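Local coordinates for putative uncharacterized protein (Vibrio cholerae, PDB 4G7X) that probably serves as the N-terminal domain of the minor coat protein pIII of phage CTXphi, gripping a host protein, probably TolA, during infection of Vibrio cholerae, at residues H22-F28 with D63-Y69; N80-C84 with R93-P97. All coordinates share one frame; numbering follows the deposited sequence. Where two conformers were deposited one is given.

How the contacts relate
From the N terminus, the chain runs out along strand 20-27, passes through strands 35-38, 41-48 and 51-59, and returns along 64-71 beside its start, where contact 1 closes a long excursion. Contact 2 follows in series, neither nested nor crossed: the chain leaves the sheet, and residues 80-84 meet 93-97 across a short loop fastened by a disulfide. The two contacts touch at residues 24-26 of strand 20-27. Tyr-96 OH lies 2.6 Å from Leu-25 O, probably hydrogen-bonded, and Phe-26 CE1 packs 3.9 Å from Cys-84 SG, tying the C-terminal loop region and strand 93-95 to the main sheet.

Contact 1: residues H22-F28 with D63-Y69; sequences HQLLFGF and DYCKGLY
His-22, Leu-24 and Phe-26 each exchange two backbone hydrogen bonds with Tyr-69, Gly-67 and Cys-65 respectively, holding strands 22-27 and 64-69 antiparallel, their axes 4.5 Å apart at closest approach.

On the face with Leu-24, Phe-26 and Tyr-69, the Tyr-69 ring fills the space over Gly-67: with CG opposite the carbonyl carbon (chi1 -67°), it is carried back toward Leu-24 and Phe-26. Leu-24 crosses it at about a right angle and lays CD1 over one face, 4.0 Å from the ring centroid. Phe-26 comes from the opposite direction, and its CE2 sits 3.4 Å from Tyr-69 OH with the two ring planes 60° apart. That hydroxyl is hydrogen-bonded to Val-33 O, which fixes the far end of the ring.

On the other face, the extended Gln-23 side chain reaches Lys-66: Gln-23 OE1 lies 3.5 Å from Lys-66 CD, a van der Waals contact. Lys-66 NZ goes on to bond the backbone of another protein's chain. Leu-25 CD2 rests against Tyr-64 CE1 at 3.8 Å. Near the turn, Asp-63 CB lies off-centre over the Phe-28 ring, while OD2 bonds Ser-58.

Cys-65 is disulfide-bonded to Cys-56. His-22 pairs with a strand of that other protein: this is an antiparallel strand pair within a mixed sheet, which runs on into the other chain by beta augmentation.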
loop_
_atom_site.group_PDB
_atom_site.type_symbol
_atom_site.label_atom_id
_atom_site.label_comp_id
_atom_site.label_asym_id
_atom_site.label_seq_id
_atom_site.Cartn_x
_atom_site.Cartn_y
_atom_site.Cartn_z
ATOM N N HIS A 22 2.000 5.177 2.821
ATOM C CA HIS A 22 2.978 4.437 2.023
ATOM C C HIS A 22 3.328 3.124 2.649
ATOM O O HIS A 22 3.631 3.063 3.838
ATOM C CB HIS A 22 4.244 5.266 1.837
ATOM C CG HIS A 22 4.144 6.262 0.721
ATOM N ND1 HIS A 22 3.513 7.441 0.857
ATOM C CD2 HIS A 22 4.598 6.205 -0.593
ATOM C CE1 HIS A 22 3.566 8.110 -0.310
ATOM N NE2 HIS A 22 4.232 7.356 -1.193
ATOM N N GLN A 23 3.285 2.057 1.861
ATOM C CA GLN A 23 3.783 0.768 2.334
ATOM C C GLN A 23 5.274 0.683 2.058
ATOM O O GLN A 23 5.716 0.921 0.934
ATOM C CB GLN A 23 3.068 -0.408 1.671
ATOM C CG GLN A 23 3.748 -1.744 1.952
ATOM C CD GLN A 23 2.850 -2.928 1.681
ATOM O OE1 GLN A 23 1.794 -3.078 2.296
ATOM N NE2 GLN A 23 3.266 -3.782 0.755
ATOM N N LEU A 24 6.040 0.346 3.089
ATOM C CA LEU A 24 7.475 0.134 2.946
ATOM C C LEU A 24 7.822 -1.297 3.301
ATOM O O LEU A 24 7.228 -1.871 4.219
ATOM C CB LEU A 24 8.257 1.107 3.832
ATOM C CG LEU A 24 8.095 2.597 3.513
ATOM C CD1 LEU A 24 8.905 3.410 4.504
ATOM C CD2 LEU A 24 8.512 2.916 2.087
ATOM N N LEU A 25 8.788 -1.857 2.573
ATOM C CA LEU A 25 9.241 -3.233 2.770
ATOM C C LEU A 25 10.586 -3.284 3.469
ATOM O O LEU A 25 11.470 -2.463 3.204
ATOM C CB LEU A 25 9.353 -3.958 1.428
ATOM C CG LEU A 25 8.103 -3.961 0.550
ATOM C CD1 LEU A 25 8.422 -4.601 -0.792
ATOM C CD2 LEU A 25 6.924 -4.646 1.224
ATOM N N PHE A 26 10.746 -4.263 4.352
ATOM C CA PHE A 26 11.992 -4.447 5.092
ATOM C C PHE A 26 12.347 -5.919 5.127
ATOM O O PHE A 26 11.528 -6.781 4.782
ATOM C CB PHE A 26 11.868 -3.902 6.520
ATOM C CG PHE A 26 11.438 -2.467 6.579
ATOM C CD1 PHE A 26 12.376 -1.445 6.473
ATOM C CD2 PHE A 26 10.094 -2.135 6.702
ATOM C CE1 PHE A 26 11.982 -0.116 6.509
ATOM C CE2 PHE A 26 9.692 -0.808 6.733
ATOM C CZ PHE A 26 10.636 0.203 6.638
ATOM N N GLY A 27 13.570 -6.207 5.554
ATOM C CA GLY A 27 14.002 -7.581 5.720
ATOM C C GLY A 27 13.225 -8.320 6.790
ATOM O O GLY A 27 12.695 -7.716 7.729
ATOM N N PHE A 28 13.148 -9.637 6.639
ATOM C CA PHE A 28 12.502 -10.496 7.616
ATOM C C PHE A 28 13.175 -10.331 8.976
ATOM O O PHE A 28 14.393 -10.131 9.056
ATOM C CB PHE A 28 12.608 -11.942 7.137
ATOM C CG PHE A 28 11.620 -12.877 7.770
ATOM C CD1 PHE A 28 12.065 -13.946 8.543
ATOM C CD2 PHE A 28 10.246 -12.713 7.579
ATOM C CE1 PHE A 28 11.162 -14.826 9.121
ATOM C CE2 PHE A 28 9.338 -13.588 8.157
ATOM C CZ PHE A 28 9.798 -14.648 8.930
ATOM N N ASP A 63 10.793 -13.816 2.225
ATOM C CA ASP A 63 10.669 -13.494 3.644
ATOM C C ASP A 63 10.898 -12.005 3.823
ATOM O O ASP A 63 11.963 -11.486 3.494
ATOM C CB ASP A 63 11.697 -14.279 4.467
ATOM C CG ASP A 63 11.536 -15.785 4.341
ATOM O OD1 ASP A 63 12.413 -16.512 4.852
ATOM O OD2 ASP A 63 10.550 -16.247 3.735
ATOM N N TYR A 64 9.891 -11.313 4.344
ATOM C CA TYR A 64 9.958 -9.863 4.438
ATOM C C TYR A 64 8.987 -9.326 5.471
ATOM O O TYR A 64 8.124 -10.056 5.962
ATOM C CB TYR A 64 9.695 -9.222 3.066
ATOM C CG TYR A 64 8.264 -9.307 2.572
ATOM C CD1 TYR A 64 7.425 -8.193 2.630
ATOM C CD2 TYR A 64 7.755 -10.489 2.017
ATOM C CE1 TYR A 64 6.120 -8.254 2.168
ATOM C CE2 TYR A 64 6.449 -10.561 1.555
ATOM C CZ TYR A 64 5.642 -9.439 1.632
ATOM O OH TYR A 64 4.346 -9.488 1.172
ATOM N N CYS A 65 9.151 -8.048 5.794
ATOM C CA CYS A 65 8.201 -7.325 6.633
ATOM C C CYS A 65 7.687 -6.096 5.894
ATOM O O CYS A 65 8.343 -5.577 4.983
ATOM C CB CYS A 65 8.844 -6.895 7.955
ATOM S SG CYS A 65 9.561 -8.232 8.935
ATOM N N LYS A 66 6.507 -5.638 6.292
ATOM C CA LYS A 66 5.894 -4.461 5.691
ATOM C C LYS A 66 5.222 -3.627 6.762
ATOM O O LYS A 66 4.693 -4.158 7.740
ATOM C CB LYS A 66 4.888 -4.846 4.594
ATOM C CG LYS A 66 3.746 -5.736 5.060
ATOM C CD LYS A 66 2.779 -6.051 3.925
ATOM C CE LYS A 66 1.744 -7.077 4.355
ATOM N NZ LYS A 66 0.718 -7.333 3.303
ATOM N N GLY A 67 5.249 -2.317 6.558
ATOM C CA GLY A 67 4.550 -1.373 7.426
ATOM C C GLY A 67 3.891 -0.275 6.617
ATOM O O GLY A 67 4.271 -0.035 5.463
ATOM N N LEU A 68 2.881 0.368 7.209
ATOM C CA LEU A 68 2.250 1.559 6.631
ATOM C C LEU A 68 2.795 2.804 7.307
ATOM O O LEU A 68 2.910 2.844 8.533
ATOM C CB LEU A 68 0.731 1.525 6.794
ATOM C CG LEU A 68 -0.083 0.688 5.809
ATOM C CD1 LEU A 68 -1.561 1.026 5.937
ATOM C CD2 LEU A 68 0.393 0.905 4.381
ATOM N N TYR A 69 3.110 3.815 6.499
ATOM C CA TYR A 69 3.810 5.025 6.951
ATOM C C TYR A 69 3.181 6.306 6.431
ATOM O O TYR A 69 2.700 6.353 5.295
ATOM C CB TYR A 69 5.286 4.968 6.498
ATOM C CG TYR A 69 6.057 3.876 7.199
ATOM C CD1 TYR A 69 6.828 4.153 8.324
ATOM C CD2 TYR A 69 5.980 2.552 6.761
ATOM C CE1 TYR A 69 7.504 3.141 8.997
ATOM C CE2 TYR A 69 6.650 1.537 7.426
ATOM C CZ TYR A 69 7.411 1.832 8.541
ATOM O OH TYR A 69 8.053 0.806 9.215
#

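Contact 2: residues N80-C84 with R93-P97; sequences NWPMC and RCIYP
Trp-81 presents one face of its indole to Arg-93, whose CB stands 3.6 Å above the plane, over the centre of the six-membered ring, in a CH-pi contact. The arginine chain runs on, extended, past the rim of that ring until Arg-93 CD lies 3.5 Å from Trp-81 CZ2. Its guanidinium is turned 64° from the indole plane, with CZ2 at its edge, so it is the aliphatic carbons that lie against the ring. The framework behind this pair is a disulfide-closed loop with a single beta bridge, Met-83 opposite Ile-95. Over one face of the Tyr-96 ring sits CD of the following Pro-97, and Cys-84 SG approaches the same ring obliquely, 3.8 Å from Tyr-96 CD1, as a Cys sulfur-aromatic contact.

Both bonds of the bridge use Ile-95: its N donates to Pro-82 O and its O accepts from Cys-84 N, both at 2.9 Å. Next to it, the Cys-84 to Cys-94 disulfide has a torsion of 94° about its S-S bond, close to the relaxed right angle. Cys-94 SG takes the position between backbone N and carbonyl carbon, which lets it meet a sulfur arriving from the loop. The Cys-84 side chain also touches Val-36, and Cys-94 is bonded through its backbone to Ser-35 and Leu-37, fixing this irregular loop to the parallel pair 35-38 and 93-95.

Ile-95 fills the space between Trp-81 and Met-83, with CG1 against Trp-81 CB and CB against the sulfur. Three successive bends near -60° curl Met-83 back on itself, bringing CE to 3.5 Å from Ile-95 O and 3.8 Å from Pro-97 CB.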
loop_
_atom_site.group_PDB
_atom_site.type_symbol
_atom_site.label_atom_id
_atom_site.label_comp_id
_atom_site.label_asym_id
_atom_site.label_seq_id
_atom_site.Cartn_x
_atom_site.Cartn_y
_atom_site.Cartn_z
ATOM N N ASN A 80 22.078 11.346 10.299
ATOM C CA ASN A 80 23.120 10.383 9.977
ATOM C C ASN A 80 22.642 8.992 10.362
ATOM O O ASN A 80 22.970 8.477 11.435
ATOM C CB ASN A 80 24.435 10.733 10.685
ATOM C CG ASN A 80 25.595 9.871 10.226
ATOM O OD1 ASN A 80 25.480 9.094 9.279
ATOM N ND2 ASN A 80 26.728 10.009 10.902
ATOM N N TRP A 81 21.837 8.409 9.479
ATOM C CA TRP A 81 21.246 7.094 9.695
ATOM C C TRP A 81 21.721 6.109 8.669
ATOM O O TRP A 81 22.091 6.498 7.561
ATOM C CB TRP A 81 19.727 7.173 9.600
ATOM C CG TRP A 81 19.019 7.880 10.724
ATOM C CD1 TRP A 81 19.542 8.319 11.940
ATOM C CD2 TRP A 81 17.596 8.211 10.779
ATOM N NE1 TRP A 81 18.565 8.901 12.708
ATOM C CE2 TRP A 81 17.371 8.862 12.072
ATOM C CE3 TRP A 81 16.522 8.037 9.914
ATOM C CZ2 TRP A 81 16.117 9.323 12.454
ATOM C CZ3 TRP A 81 15.265 8.494 10.314
ATOM C CH2 TRP A 81 15.070 9.124 11.554
ATOM N N PRO A 82 21.684 4.806 9.008
ATOM C CA PRO A 82 21.998 3.771 8.033
ATOM C C PRO A 82 20.883 3.609 7.007
ATOM O O PRO A 82 19.764 4.084 7.217
ATOM C CB PRO A 82 22.088 2.503 8.889
ATOM C CG PRO A 82 21.145 2.758 10.011
ATOM C CD PRO A 82 21.227 4.238 10.290
ATOM N N MET A 83 21.190 2.946 5.903
ATOM C CA MET A 83 20.175 2.573 4.933
ATOM C C MET A 83 19.298 1.471 5.519
ATOM O O MET A 83 19.790 0.581 6.220
ATOM C CB MET A 83 20.824 2.105 3.626
ATOM C CG MET A 83 21.706 3.157 2.955
ATOM S SD MET A 83 20.860 4.703 2.555
ATOM C CE MET A 83 19.666 4.137 1.356
ATOM N N CYS A 84 17.996 1.546 5.260
ATOM C CA CYS A 84 17.096 0.475 5.679
ATOM C C CYS A 84 17.529 -0.838 5.043
ATOM O O CYS A 84 17.943 -0.869 3.881
ATOM C CB CYS A 84 15.647 0.788 5.290
ATOM S SG CYS A 84 15.007 2.351 5.939
ATOM N N ARG A 93 15.385 3.202 12.715
ATOM C CA ARG A 93 15.388 4.524 12.080
ATOM C C ARG A 93 16.391 4.462 10.954
ATOM O O ARG A 93 17.565 4.172 11.179
ATOM C CB ARG A 93 15.754 5.630 13.066
ATOM C CG ARG A 93 14.639 5.919 14.040
ATOM C CD ARG A 93 14.921 7.112 14.929
ATOM N NE ARG A 93 13.696 7.402 15.663
ATOM C CZ ARG A 93 13.302 6.722 16.736
ATOM N NH1 ARG A 93 14.061 5.749 17.218
ATOM N NH2 ARG A 93 12.155 7.024 17.331
ATOM N N CYS A 94 15.934 4.691 9.729
ATOM C CA CYS A 94 16.796 4.448 8.581
ATOM C C CYS A 94 16.391 5.250 7.353
ATOM O O CYS A 94 15.283 5.780 7.289
ATOM C CB CYS A 94 16.837 2.944 8.267
ATOM S SG CYS A 94 15.227 2.166 7.965
ATOM N N ILE A 95 17.307 5.341 6.393
ATOM C CA ILE A 95 17.047 6.016 5.124
ATOM C C ILE A 95 16.633 4.964 4.100
ATOM O O ILE A 95 17.339 3.972 3.909
ATOM C CB ILE A 95 18.298 6.796 4.647
ATOM C CG1 ILE A 95 18.714 7.824 5.705
ATOM C CG2 ILE A 95 18.044 7.451 3.293
ATOM C CD1 ILE A 95 20.039 8.506 5.425
ATOM N N TYR A 96 15.484 5.156 3.456
ATOM C CA TYR A 96 14.999 4.153 2.505
ATOM C C TYR A 96 15.729 4.222 1.160
ATOM O O TYR A 96 15.992 5.313 0.655
ATOM C CB TYR A 96 13.483 4.245 2.304
ATOM C CG TYR A 96 12.866 2.896 1.999
ATOM C CD1 TYR A 96 12.660 1.962 3.014
ATOM C CD2 TYR A 96 12.516 2.545 0.699
ATOM C CE1 TYR A 96 12.113 0.718 2.743
ATOM C CE2 TYR A 96 11.967 1.305 0.417
ATOM C CZ TYR A 96 11.776 0.393 1.440
ATOM O OH TYR A 96 11.228 -0.837 1.156
ATOM N N PRO A 97 16.092 3.052 0.593
ATOM C CA PRO A 97 16.722 3.020 -0.735
ATOM C C PRO A 97 15.702 3.040 -1.883
ATOM O O PRO A 97 15.605 2.078 -2.651
ATOM C CB PRO A 97 17.517 1.709 -0.715
ATOM C CG PRO A 97 16.803 0.836 0.259
ATOM C CD PRO A 97 16.105 1.729 1.249
#